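PDB 4QHR: alanine racemase from Acinetobacter baumannii, which belongs to the alanine racemase family, pairing a TIM-barrel-type N-terminal domain with a largely beta-stranded C-terminal domain in a two-subunit assembly. Local coordinates for residues 238-243 and 318-323; 287-292 and 312-317. All coordinates share one frame; numbering follows the deposited sequence.

Interaction 1 (238-243 and 318-323); sequences AEIIAL and TQVELW
Ile240 holds CG1 anti to its carbonyl carbon (chi1 -69°), and Val320 holds CG2 anti to its own carbonyl carbon, beside the backbone N. These rotations bring Ile240 CG1 and Val320 CG2 together at 3.8 Å, with the two side chains crossing at about a right angle. The setting is an antiparallel strand pair in the mixed sheet of the C-terminal domain, joining 234-246 to 319-321. Ala238 and Val320 form its hydrogen-bonded pair. Ala238 N gives a bond of 2.9 Å to Val320 O. Val320 N returns one of 2.9 Å to Ala238 O.

Ile240 and Thr318 run side by side and point the same way. Their closest side-chain atoms are Ile240 CD1 and Thr318 CB, 4.0 Å apart. The hydroxyl of Thr318 is engaged elsewhere, in a hydrogen bond with Lys315 N. Val320 also packs on Val287 and Ile289 of strand 286-289. On the other face lies the non-hydrogen-bonded pair Glu239 and Gln319. Their carbon chains touch at CG, and the carboxylate and amide planes are 60° apart. At Leu322 the chain turns a corner, and its CD1 comes to 4.3 Å from Ala238 CB. Thr318 O accepts Ile240 N at 2.9 Å, and Glu239 CA makes a CA-H...O contact with it at 3.3 Å.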
ATOM      1  N   ALA A 238      -8.678  -1.344 -13.461  1.00  9.24           N
ATOM      2  CA  ALA A 238      -9.214  -2.666 -13.194  1.00  9.45           C
ATOM      3  C   ALA A 238     -10.442  -2.874 -14.132  1.00  9.86           C
ATOM      4  O   ALA A 238     -10.655  -2.094 -15.046  1.00 11.29           O
ATOM      5  CB  ALA A 238      -9.557  -2.841 -11.704  1.00  9.17           C
ATOM      6  N   GLU A 239     -11.198  -3.930 -13.951  1.00 10.08           N
ATOM      7  CA  GLU A 239     -12.333  -4.226 -14.809  1.00 10.26           C
ATOM      8  C   GLU A 239     -13.563  -4.597 -14.008  1.00  9.77           C
ATOM      9  O   GLU A 239     -13.508  -5.043 -12.836  1.00  9.45           O
ATOM     10  CB  GLU A 239     -11.990  -5.381 -15.805  1.00 10.74           C
ATOM     11  CG  GLU A 239     -11.171  -4.906 -17.004  1.00 11.61           C
ATOM     12  CD  GLU A 239     -10.851  -6.040 -17.943  1.00 12.81           C
ATOM     13  OE1 GLU A 239     -11.473  -7.140 -17.799  1.00 14.21           O
ATOM     14  OE2 GLU A 239      -9.991  -5.832 -18.812  1.00 13.53           O
ATOM     15  N   ILE A 240     -14.690  -4.386 -14.663  1.00  9.76           N
ATOM     16  CA  ILE A 240     -15.976  -4.860 -14.138  1.00  9.92           C
ATOM     17  C   ILE A 240     -16.095  -6.381 -14.178  1.00  9.56           C
ATOM     18  O   ILE A 240     -15.943  -6.986 -15.215  1.00  9.35           O
ATOM     19  CB  ILE A 240     -17.153  -4.192 -14.848  1.00 10.04           C
ATOM     20  CG1 ILE A 240     -17.160  -2.728 -14.418  1.00 10.38           C
ATOM     21  CG2 ILE A 240     -18.452  -4.893 -14.443  1.00 10.04           C
ATOM     22  CD1 ILE A 240     -18.158  -1.832 -15.140  1.00 10.74           C
ATOM     23  N   ILE A 241     -16.376  -6.980 -13.029  1.00  9.27           N
ATOM     24  CA  ILE A 241     -16.456  -8.439 -12.883  1.00  9.69           C
ATOM     25  C   ILE A 241     -17.859  -8.968 -12.591  1.00 10.10           C
ATOM     26  O   ILE A 241     -18.085 -10.184 -12.667  1.00  9.77           O
ATOM     27  CB  ILE A 241     -15.445  -8.945 -11.828  1.00  9.53           C
ATOM     28  CG1 ILE A 241     -15.691  -8.368 -10.430  1.00  9.72           C
ATOM     29  CG2 ILE A 241     -14.029  -8.585 -12.272  1.00  9.50           C
ATOM     30  CD1 ILE A 241     -14.923  -9.065  -9.312  1.00  9.75           C
ATOM     31  N   ALA A 242     -18.775  -8.069 -12.223  1.00 10.31           N
ATOM     32  CA  ALA A 242     -20.172  -8.418 -11.966  1.00 11.00           C
ATOM     33  C   ALA A 242     -21.094  -7.224 -12.120  1.00 11.88           C
ATOM     34  O   ALA A 242     -20.705  -6.093 -11.829  1.00 11.32           O
ATOM     35  CB  ALA A 242     -20.357  -9.012 -10.567  1.00 10.87           C
ATOM     36  N   LEU A 243     -22.328  -7.501 -12.567  1.00 12.49           N
ATOM     37  CA  LEU A 243     -23.353  -6.492 -12.689  1.00 14.60           C
ATOM     38  C   LEU A 243     -24.582  -6.871 -11.877  1.00 15.44           C
ATOM     39  O   LEU A 243     -24.948  -8.052 -11.827  1.00 15.84           O
ATOM     40  CB  LEU A 243     -23.730  -6.324 -14.157  1.00 15.40           C
ATOM     41  CG  LEU A 243     -22.575  -5.709 -14.929  1.00 15.57           C
ATOM     42  CD1 LEU A 243     -22.830  -5.840 -16.407  1.00 16.55           C
ATOM     43  CD2 LEU A 243     -22.404  -4.243 -14.538  1.00 15.50           C
ATOM     44  N   THR A 318     -15.611  -4.296 -18.871  1.00 12.78           N
ATOM     45  CA  THR A 318     -15.391  -2.866 -19.119  1.00 13.53           C
ATOM     46  C   THR A 318     -14.298  -2.360 -18.183  1.00 13.28           C
ATOM     47  O   THR A 318     -14.278  -2.724 -17.006  1.00 11.63           O
ATOM     48  CB  THR A 318     -16.641  -2.058 -18.862  1.00 13.74           C
ATOM     49  OG1 THR A 318     -17.566  -2.304 -19.917  1.00 13.27           O
ATOM     50  CG2 THR A 318     -16.387  -0.589 -18.718  1.00 13.75           C
ATOM     51  N   GLN A 319     -13.427  -1.536 -18.766  1.00 13.69           N
ATOM     52  CA  GLN A 319     -12.226  -1.051 -18.139  1.00 14.93           C
ATOM     53  C   GLN A 319     -12.616   0.109 -17.257  1.00 11.97           C
ATOM     54  O   GLN A 319     -13.408   0.889 -17.621  1.00 11.21           O
ATOM     55  CB  GLN A 319     -11.165  -0.629 -19.184  1.00 17.69           C
ATOM     56  CG  GLN A 319     -10.078  -1.688 -19.423  1.00 21.63           C
ATOM     57  CD  GLN A 319      -8.717  -1.049 -19.722  1.00 25.59           C
ATOM     58  OE1 GLN A 319      -8.421  -0.768 -20.884  1.00 28.79           O
ATOM     59  NE2 GLN A 319      -7.869  -0.821 -18.666  1.00 27.02           N
ATOM     60  N   VAL A 320     -12.042   0.176 -16.087  1.00 10.70           N
ATOM     61  CA  VAL A 320     -12.384   1.168 -15.086  1.00  9.98           C
ATOM     62  C   VAL A 320     -11.077   1.829 -14.587  1.00  9.84           C
ATOM     63  O   VAL A 320     -10.134   1.107 -14.199  1.00 10.10           O
ATOM     64  CB  VAL A 320     -13.074   0.496 -13.884  1.00  9.87           C
ATOM     65  CG1 VAL A 320     -13.345   1.489 -12.750  1.00  9.54           C
ATOM     66  CG2 VAL A 320     -14.377  -0.152 -14.332  1.00 10.12           C
ATOM     67  N   GLU A 321     -11.021   3.155 -14.653  1.00  9.53           N
ATOM     68  CA  GLU A 321      -9.853   3.903 -14.248  1.00  9.68           C
ATOM     69  C   GLU A 321      -9.985   4.373 -12.810  1.00  9.77           C
ATOM     70  O   GLU A 321     -10.915   5.126 -12.466  1.00  9.82           O
ATOM     71  CB  GLU A 321      -9.638   5.103 -15.177  1.00  9.59           C
ATOM     72  CG  GLU A 321      -8.473   6.006 -14.744  1.00  9.62           C
ATOM     73  CD  GLU A 321      -8.301   7.188 -15.707  1.00 10.06           C
ATOM     74  OE1 GLU A 321      -8.501   6.952 -16.923  1.00 11.06           O
ATOM     75  OE2 GLU A 321      -8.029   8.316 -15.256  1.00  9.39           O
ATOM     76  N   LEU A 322      -9.046   3.957 -11.959  1.00  9.77           N
ATOM     77  CA  LEU A 322      -9.062   4.362 -10.562  1.00  9.26           C
ATOM     78  C   LEU A 322      -8.357   5.685 -10.397  1.00  9.26           C
ATOM     79  O   LEU A 322      -8.820   6.559  -9.680  1.00  9.09           O
ATOM     80  CB  LEU A 322      -8.468   3.277  -9.706  1.00  9.86           C
ATOM     81  CG  LEU A 322      -9.238   2.001 -10.018  1.00 10.42           C
ATOM     82  CD1 LEU A 322      -8.334   0.845  -9.821  1.00 10.91           C
ATOM     83  CD2 LEU A 322     -10.556   1.964  -9.254  1.00 10.22           C
ATOM     84  N   TRP A 323      -7.257   5.872 -11.105  1.00  8.63           N
ATOM     85  CA  TRP A 323      -6.757   7.191 -11.339  1.00  8.40           C
ATOM     86  C   TRP A 323      -5.868   7.177 -12.536  1.00  8.65           C
ATOM     87  O   TRP A 323      -5.416   6.097 -12.967  1.00  8.34           O
ATOM     88  CB  TRP A 323      -6.038   7.739 -10.105  1.00  8.61           C
ATOM     89  CG  TRP A 323      -4.866   6.958  -9.562  1.00  8.20           C
ATOM     90  CD1 TRP A 323      -3.580   6.934 -10.062  1.00  8.39           C
ATOM     91  CD2 TRP A 323      -4.829   6.236  -8.343  1.00  8.10           C
ATOM     92  NE1 TRP A 323      -2.776   6.184  -9.229  1.00  8.23           N
ATOM     93  CE2 TRP A 323      -3.529   5.744  -8.178  1.00  8.00           C
ATOM     94  CE3 TRP A 323      -5.798   5.915  -7.383  1.00  7.94           C
ATOM     95  CZ2 TRP A 323      -3.160   4.960  -7.082  1.00  8.06           C
ATOM     96  CZ3 TRP A 323      -5.421   5.136  -6.297  1.00  8.10           C
ATOM     97  CH2 TRP A 323      -4.100   4.687  -6.160  1.00  8.09           C
TER

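Interaction 2 (287-292 and 312-317)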
ATOM      1  N   VAL A 287     -14.744   6.801  -9.833  1.00  9.19           N
ATOM      2  CA  VAL A 287     -13.867   6.219 -10.837  1.00  9.56           C
ATOM      3  C   VAL A 287     -14.254   6.779 -12.229  1.00 10.18           C
ATOM      4  O   VAL A 287     -15.346   7.350 -12.407  1.00 10.76           O
ATOM      5  CB  VAL A 287     -13.921   4.711 -10.865  1.00  9.54           C
ATOM      6  CG1 VAL A 287     -13.568   4.137  -9.496  1.00  9.46           C
ATOM      7  CG2 VAL A 287     -15.314   4.184 -11.288  1.00  9.28           C
ATOM      8  N   ALA A 288     -13.392   6.571 -13.211  1.00 11.41           N
ATOM      9  CA  ALA A 288     -13.640   7.058 -14.569  1.00 11.92           C
ATOM     10  C   ALA A 288     -13.917   5.864 -15.458  1.00 12.64           C
ATOM     11  O   ALA A 288     -13.128   4.896 -15.488  1.00 12.14           O
ATOM     12  CB  ALA A 288     -12.457   7.843 -15.070  1.00 11.87           C
ATOM     13  N   ILE A 289     -15.051   5.890 -16.146  1.00 13.22           N
ATOM     14  CA  ILE A 289     -15.464   4.793 -17.040  1.00 13.97           C
ATOM     15  C   ILE A 289     -16.182   5.407 -18.247  1.00 15.10           C
ATOM     16  O   ILE A 289     -17.105   6.197 -18.048  1.00 15.22           O
ATOM     17  CB  ILE A 289     -16.527   3.849 -16.389  1.00 14.86           C
ATOM     18  CG1 ILE A 289     -16.019   3.264 -15.089  1.00 14.08           C
ATOM     19  CG2 ILE A 289     -16.952   2.755 -17.387  1.00 15.14           C
ATOM     20  CD1 ILE A 289     -17.005   2.376 -14.355  1.00 14.05           C
ATOM     21  N   ASP A 290     -15.774   5.032 -19.463  1.00 16.18           N
ATOM     22  CA  ASP A 290     -16.482   5.362 -20.710  1.00 16.92           C
ATOM     23  C   ASP A 290     -16.659   6.903 -20.843  1.00 17.00           C
ATOM     24  O   ASP A 290     -17.692   7.370 -21.348  1.00 17.16           O
ATOM     25  CB  ASP A 290     -17.849   4.612 -20.753  1.00 17.47           C
ATOM     26  CG  ASP A 290     -18.533   4.672 -22.152  1.00 19.11           C
ATOM     27  OD1 ASP A 290     -17.852   4.444 -23.153  1.00 19.40           O
ATOM     28  OD2 ASP A 290     -19.749   4.962 -22.248  1.00 21.74           O
ATOM     29  N   GLY A 291     -15.673   7.676 -20.371  1.00 16.69           N
ATOM     30  CA  GLY A 291     -15.779   9.137 -20.371  1.00 16.45           C
ATOM     31  C   GLY A 291     -16.650   9.775 -19.318  1.00 16.90           C
ATOM     32  O   GLY A 291     -16.872  11.001 -19.350  1.00 15.34           O
ATOM     33  N   LYS A 292     -17.133   8.977 -18.369  1.00 17.58           N
ATOM     34  CA  LYS A 292     -17.924   9.483 -17.251  1.00 18.32           C
ATOM     35  C   LYS A 292     -17.223   9.220 -15.927  1.00 16.99           C
ATOM     36  O   LYS A 292     -16.241   8.492 -15.844  1.00 15.38           O
ATOM     37  CB  LYS A 292     -19.282   8.795 -17.216  1.00 20.14           C
ATOM     38  CG  LYS A 292     -20.253   9.355 -18.239  1.00 22.67           C
ATOM     39  CD  LYS A 292     -20.549   8.363 -19.328  1.00 23.19           C
ATOM     40  CE  LYS A 292     -21.071   9.049 -20.583  1.00 24.21           C
ATOM     41  NZ  LYS A 292     -20.330   8.489 -21.765  1.00 23.15           N
ATOM     42  N   THR A 312     -24.386   4.994 -16.845  1.00 28.79           N
ATOM     43  CA  THR A 312     -23.222   4.722 -17.684  1.00 28.76           C
ATOM     44  C   THR A 312     -23.319   3.342 -18.342  1.00 28.48           C
ATOM     45  O   THR A 312     -23.565   2.322 -17.672  1.00 29.05           O
ATOM     46  CB  THR A 312     -21.944   4.783 -16.802  1.00 29.13           C
ATOM     47  OG1 THR A 312     -21.925   6.028 -16.078  1.00 32.27           O
ATOM     48  CG2 THR A 312     -20.649   4.657 -17.617  1.00 28.40           C
ATOM     49  N   GLN A 313     -23.091   3.292 -19.643  1.00 27.66           N
ATOM     50  CA  GLN A 313     -23.162   2.014 -20.357  1.00 28.46           C
ATOM     51  C   GLN A 313     -21.914   1.195 -20.112  1.00 25.04           C
ATOM     52  O   GLN A 313     -20.802   1.647 -20.409  1.00 24.61           O
ATOM     53  CB  GLN A 313     -23.324   2.209 -21.853  1.00 31.14           C
ATOM     54  CG  GLN A 313     -24.740   2.543 -22.275  1.00 35.27           C
ATOM     55  CD  GLN A 313     -25.000   2.223 -23.732  1.00 38.00           C
ATOM     56  OE1 GLN A 313     -26.162   2.155 -24.154  1.00 43.46           O
ATOM     57  NE2 GLN A 313     -23.928   2.015 -24.518  1.00 40.14           N
ATOM     58  N   VAL A 314     -22.107  -0.006 -19.566  1.00 21.49           N
ATOM     59  CA  VAL A 314     -20.996  -0.856 -19.218  1.00 19.48           C
ATOM     60  C   VAL A 314     -21.340  -2.286 -19.552  1.00 18.26           C
ATOM     61  O   VAL A 314     -22.502  -2.613 -19.845  1.00 17.69           O
ATOM     62  CB  VAL A 314     -20.634  -0.783 -17.715  1.00 19.50           C
ATOM     63  CG1 VAL A 314     -20.216   0.633 -17.329  1.00 19.33           C
ATOM     64  CG2 VAL A 314     -21.787  -1.298 -16.845  1.00 19.18           C
ATOM     65  N   LYS A 315     -20.309  -3.110 -19.527  1.00 16.52           N
ATOM     66  CA  LYS A 315     -20.451  -4.516 -19.658  1.00 16.64           C
ATOM     67  C   LYS A 315     -19.465  -5.205 -18.740  1.00 15.44           C
ATOM     68  O   LYS A 315     -18.571  -4.571 -18.171  1.00 15.26           O
ATOM     69  CB  LYS A 315     -20.142  -4.950 -21.086  1.00 17.53           C
ATOM     70  CG  LYS A 315     -21.180  -4.552 -22.124  1.00 17.88           C
ATOM     71  CD  LYS A 315     -20.858  -5.233 -23.438  1.00 18.29           C
ATOM     72  CE  LYS A 315     -21.095  -6.734 -23.525  1.00 17.97           C
ATOM     73  NZ  LYS A 315     -22.544  -7.035 -23.659  1.00 17.05           N
ATOM     74  N   LEU A 316     -19.615  -6.518 -18.625  1.00 14.68           N
ATOM     75  CA  LEU A 316     -18.603  -7.363 -18.005  1.00 14.48           C
ATOM     76  C   LEU A 316     -17.321  -7.173 -18.837  1.00 15.02           C
ATOM     77  O   LEU A 316     -17.360  -7.188 -20.070  1.00 15.29           O
ATOM     78  CB  LEU A 316     -19.046  -8.836 -17.941  1.00 13.80           C
ATOM     79  CG  LEU A 316     -20.211  -9.154 -16.995  1.00 13.78           C
ATOM     80  CD1 LEU A 316     -20.625 -10.603 -17.162  1.00 13.95           C
ATOM     81  CD2 LEU A 316     -19.877  -8.872 -15.526  1.00 13.96           C
ATOM     82  N   GLY A 317     -16.202  -6.906 -18.154  1.00 14.42           N
ATOM     83  CA  GLY A 317     -14.928  -6.640 -18.825  1.00 14.03           C
ATOM     84  C   GLY A 317     -14.647  -5.180 -19.090  1.00 13.85           C
ATOM     85  O   GLY A 317     -13.548  -4.861 -19.521  1.00 15.22           O
TER
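Ile289 O accepts the shortest polar bond here, from Lys292 N at 2.8 Å, while Thr312 CG2 rests against the same oxygen at 3.9 Å. Lys292 O takes Ile289 N in return, at 2.9 Å. This pair of backbone bonds closes the chain over Asp290 and Gly291, both of which have positive phi. The lysine side chain then folds back over the turn. It is bent at chi2 (111°) and again at chi4. Its NZ bonds to Asp290 O at 2.9 Å, with a C=O to donor angle of 164°. A long salt bridge runs from Lys292 NZ to Asp290 OD2 at 3.6 Å. At this exposed place NZ is thus held by the backbone carbonyl of Asp290 and lies at longer range from its carboxylate.

Contact with 312-317 is made by side-chain packing. The methyl of Thr312 is wedged among Ile289, Asp290 and the aliphatic part of Lys292. Its CG2 meets Ile289 CG2 at 4.2 Å, and the two side chains cross obliquely. Lys292 and Thr312 slide past each other in opposite directions, with Lys292 CB beside the threonine hydroxyl and CD beside its methyl. Further in, Ile289 CG2 touches Val314 CG1 at 3.9 Å, the side chains lying at about a right angle. Ile289 is buried, also packing on Ile307. The arrangement is that of a type I' turn joining strands 286-289 and 292-297 in a tight two-residue beta hairpin, flanked by the loop 312-317.

Overall arrangement
Both interactions lie in the C-terminal domain and reach the same mixed sheet, with centres about 7 Å apart. Interaction 2 is nested within the loop that interaction 1 closes. Two probable backbone hydrogen bonds tie them: Glu321 N to Ala288 O at 2.9 Å, and Gly317 N to Ile240 O at 3.0 Å. Strand 319-321 thus meets strand 234-246 as well as the hairpin strand 286-289. Lys34, the modified lysine, belongs to the N-terminal domain and to neither contact. Beside the contacts, Glu79 and Leu133 of the second subunit pack on Ile241 and Ala242, and Gln103 of that subunit packs on Leu316.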